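Local coordinates for protein acetyl xylan esterase (Metagenome, PDB 6XYC) that probably hydrolyses acetyl and feruloyl ester groups on xylan, as a serine esterase of the alpha/beta hydrolase fold, at residues Y100-A105 with S113-T118. Residues are numbered along the deposited sequence; the frame is centred on the assembly and turned at random.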
loop_
_atom_site.group_PDB
_atom_site.type_symbol
_atom_site.label_atom_id
_atom_site.label_comp_id
_atom_site.label_asym_id
_atom_site.label_seq_id
_atom_site.Cartn_x
_atom_site.Cartn_y
_atom_site.Cartn_z
ATOM N N TYR A 100 1.887 10.363 -10.610
ATOM C CA TYR A 100 1.385 10.197 -11.968
ATOM C C TYR A 100 -0.133 10.277 -12.003
ATOM O O TYR A 100 -0.713 10.929 -12.880
ATOM C CB TYR A 100 1.857 8.866 -12.547
ATOM C CG TYR A 100 1.325 8.623 -13.936
ATOM C CD1 TYR A 100 0.092 8.019 -14.139
ATOM C CD2 TYR A 100 2.049 9.023 -15.044
ATOM C CE1 TYR A 100 -0.397 7.806 -15.410
ATOM C CE2 TYR A 100 1.569 8.818 -16.315
ATOM C CZ TYR A 100 0.346 8.208 -16.496
ATOM O OH TYR A 100 -0.129 7.997 -17.767
ATOM N N VAL A 101 -0.795 9.605 -11.061
ATOM C CA VAL A 101 -2.253 9.579 -11.043
ATOM C C VAL A 101 -2.804 10.965 -10.727
ATOM O O VAL A 101 -3.715 11.457 -11.402
ATOM C CB VAL A 101 -2.753 8.530 -10.034
ATOM C CG1 VAL A 101 -4.252 8.632 -9.866
ATOM C CG2 VAL A 101 -2.355 7.128 -10.482
ATOM N N ARG A 102 -2.257 11.619 -9.698
ATOM C CA ARG A 102 -2.739 12.947 -9.327
ATOM C C ARG A 102 -2.539 13.933 -10.470
ATOM O O ARG A 102 -3.449 14.696 -10.815
ATOM C CB ARG A 102 -2.025 13.439 -8.067
ATOM C CG ARG A 102 -2.417 14.849 -7.650
ATOM C CD ARG A 102 -1.988 15.169 -6.225
ATOM N NE ARG A 102 -2.900 14.608 -5.233
ATOM C CZ ARG A 102 -2.563 13.670 -4.356
ATOM N NH1 ARG A 102 -1.331 13.183 -4.339
ATOM N NH2 ARG A 102 -3.460 13.217 -3.492
ATOM N N SER A 103 -1.349 13.926 -11.076
ATOM C CA SER A 103 -1.063 14.878 -12.143
ATOM C C SER A 103 -1.952 14.633 -13.358
ATOM O O SER A 103 -2.429 15.586 -13.985
ATOM C CB SER A 103 0.413 14.800 -12.540
ATOM O OG SER A 103 0.710 15.675 -13.614
ATOM N N ASN A 104 -2.189 13.367 -13.702
ATOM C CA ASN A 104 -2.905 13.005 -14.919
ATOM C C ASN A 104 -4.373 12.677 -14.671
ATOM O O ASN A 104 -5.025 12.100 -15.546
ATOM C CB ASN A 104 -2.204 11.821 -15.585
ATOM C CG ASN A 104 -0.830 12.186 -16.127
ATOM O OD1 ASN A 104 -0.720 12.872 -17.145
ATOM N ND2 ASN A 104 0.221 11.744 -15.444
ATOM N N ALA A 105 -4.914 13.064 -13.513
ATOM C CA ALA A 105 -6.266 12.662 -13.140
ATOM C C ALA A 105 -7.284 13.038 -14.209
ATOM O O ALA A 105 -8.129 12.222 -14.595
ATOM C CB ALA A 105 -6.642 13.299 -11.800
ATOM N N SER A 113 -9.424 14.967 -5.800
ATOM C CA SER A 113 -9.682 15.450 -4.446
ATOM C C SER A 113 -9.660 14.329 -3.417
ATOM O O SER A 113 -9.593 14.610 -2.217
ATOM C CB SER A 113 -11.027 16.174 -4.393
ATOM O OG SER A 113 -12.107 15.289 -4.636
ATOM N N PHE A 114 -9.720 13.072 -3.856
ATOM C CA PHE A 114 -9.559 11.933 -2.963
ATOM C C PHE A 114 -8.776 10.844 -3.676
ATOM O O PHE A 114 -9.212 10.340 -4.715
ATOM C CB PHE A 114 -10.910 11.385 -2.498
ATOM C CG PHE A 114 -10.792 10.288 -1.486
ATOM C CD1 PHE A 114 -10.587 10.585 -0.148
ATOM C CD2 PHE A 114 -10.855 8.955 -1.869
ATOM C CE1 PHE A 114 -10.469 9.580 0.788
ATOM C CE2 PHE A 114 -10.738 7.944 -0.934
ATOM C CZ PHE A 114 -10.548 8.257 0.398
ATOM N N ILE A 115 -7.624 10.487 -3.120
ATOM C CA ILE A 115 -6.834 9.352 -3.588
ATOM C C ILE A 115 -6.532 8.511 -2.357
ATOM O O ILE A 115 -5.652 8.857 -1.562
ATOM C CB ILE A 115 -5.542 9.775 -4.291
ATOM C CG1 ILE A 115 -5.859 10.689 -5.475
ATOM C CG2 ILE A 115 -4.767 8.553 -4.765
ATOM C CD1 ILE A 115 -4.632 11.165 -6.245
ATOM N N GLY A 116 -7.261 7.409 -2.191
ATOM C CA GLY A 116 -6.940 6.441 -1.167
ATOM C C GLY A 116 -5.951 5.410 -1.667
ATOM O O GLY A 116 -5.643 5.332 -2.856
ATOM N N ILE A 117 -5.449 4.605 -0.735
ATOM C CA ILE A 117 -4.456 3.591 -1.071
ATOM C C ILE A 117 -4.681 2.375 -0.182
ATOM O O ILE A 117 -5.018 2.500 1.000
ATOM C CB ILE A 117 -3.023 4.151 -0.944
ATOM C CG1 ILE A 117 -2.025 3.228 -1.634
ATOM C CG2 ILE A 117 -2.647 4.359 0.514
ATOM C CD1 ILE A 117 -0.671 3.856 -1.902
ATOM N N THR A 118 -4.511 1.190 -0.767
ATOM C CA THR A 118 -4.720 -0.058 -0.050
ATOM C C THR A 118 -3.862 -1.139 -0.694
ATOM O O THR A 118 -3.500 -1.054 -1.871
ATOM C CB THR A 118 -6.203 -0.477 -0.062
ATOM O OG1 THR A 118 -6.386 -1.671 0.701
ATOM C CG2 THR A 118 -6.691 -0.699 -1.490
#
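I115 lays its terminal methyl over one face of the R102 guanidinium: CD1 of I115 stands 3.6 Å above that plane, displaced toward the NH2 side. The individual distances bear this out, with I115 CD1 at 3.6 Å from R102 NH2 and 3.8 Å from R102 CZ. The same methyl lies 3.9 Å from R102 CB, which means that the arginine folds over it and touches it with both its root and its tip. With chi1 and chi2 extended, a bend at chi3 (-80°) folds the guanidinium back over the I115 methyl. On the isoleucine, CG1 runs anti to the carbonyl carbon with chi2 fully extended at 180°, which carries CD1 out toward the helix. V101 adds a looser apolar touch, its CG1 4.4 Å from I115 CD1. The contact buries 140 Å² in all and is purely van der Waals in character; both terminal nitrogens of the arginine are hydrogen-bonded to loop carbonyls, NH1 to G159 O and NH2 to H161 O. An alanine in place of R102 would probably uncover much of I115 CD1 and deprive the carbonyls of G159 and H161 of these donors. At the helix end, Y100 O accepts from both N104 N and, at 2.8 Å, N104 ND2, which also lies over one face of the Y100 ring, offset toward its rim. Helix 89-103 thus packs its last turn against strand 114-120, which pairs in parallel with strands 39-45 and 164-168, the helix-on-sheet layering of the alpha/beta hydrolase fold, in which this strand runs on toward the probable nucleophile elbow at S121.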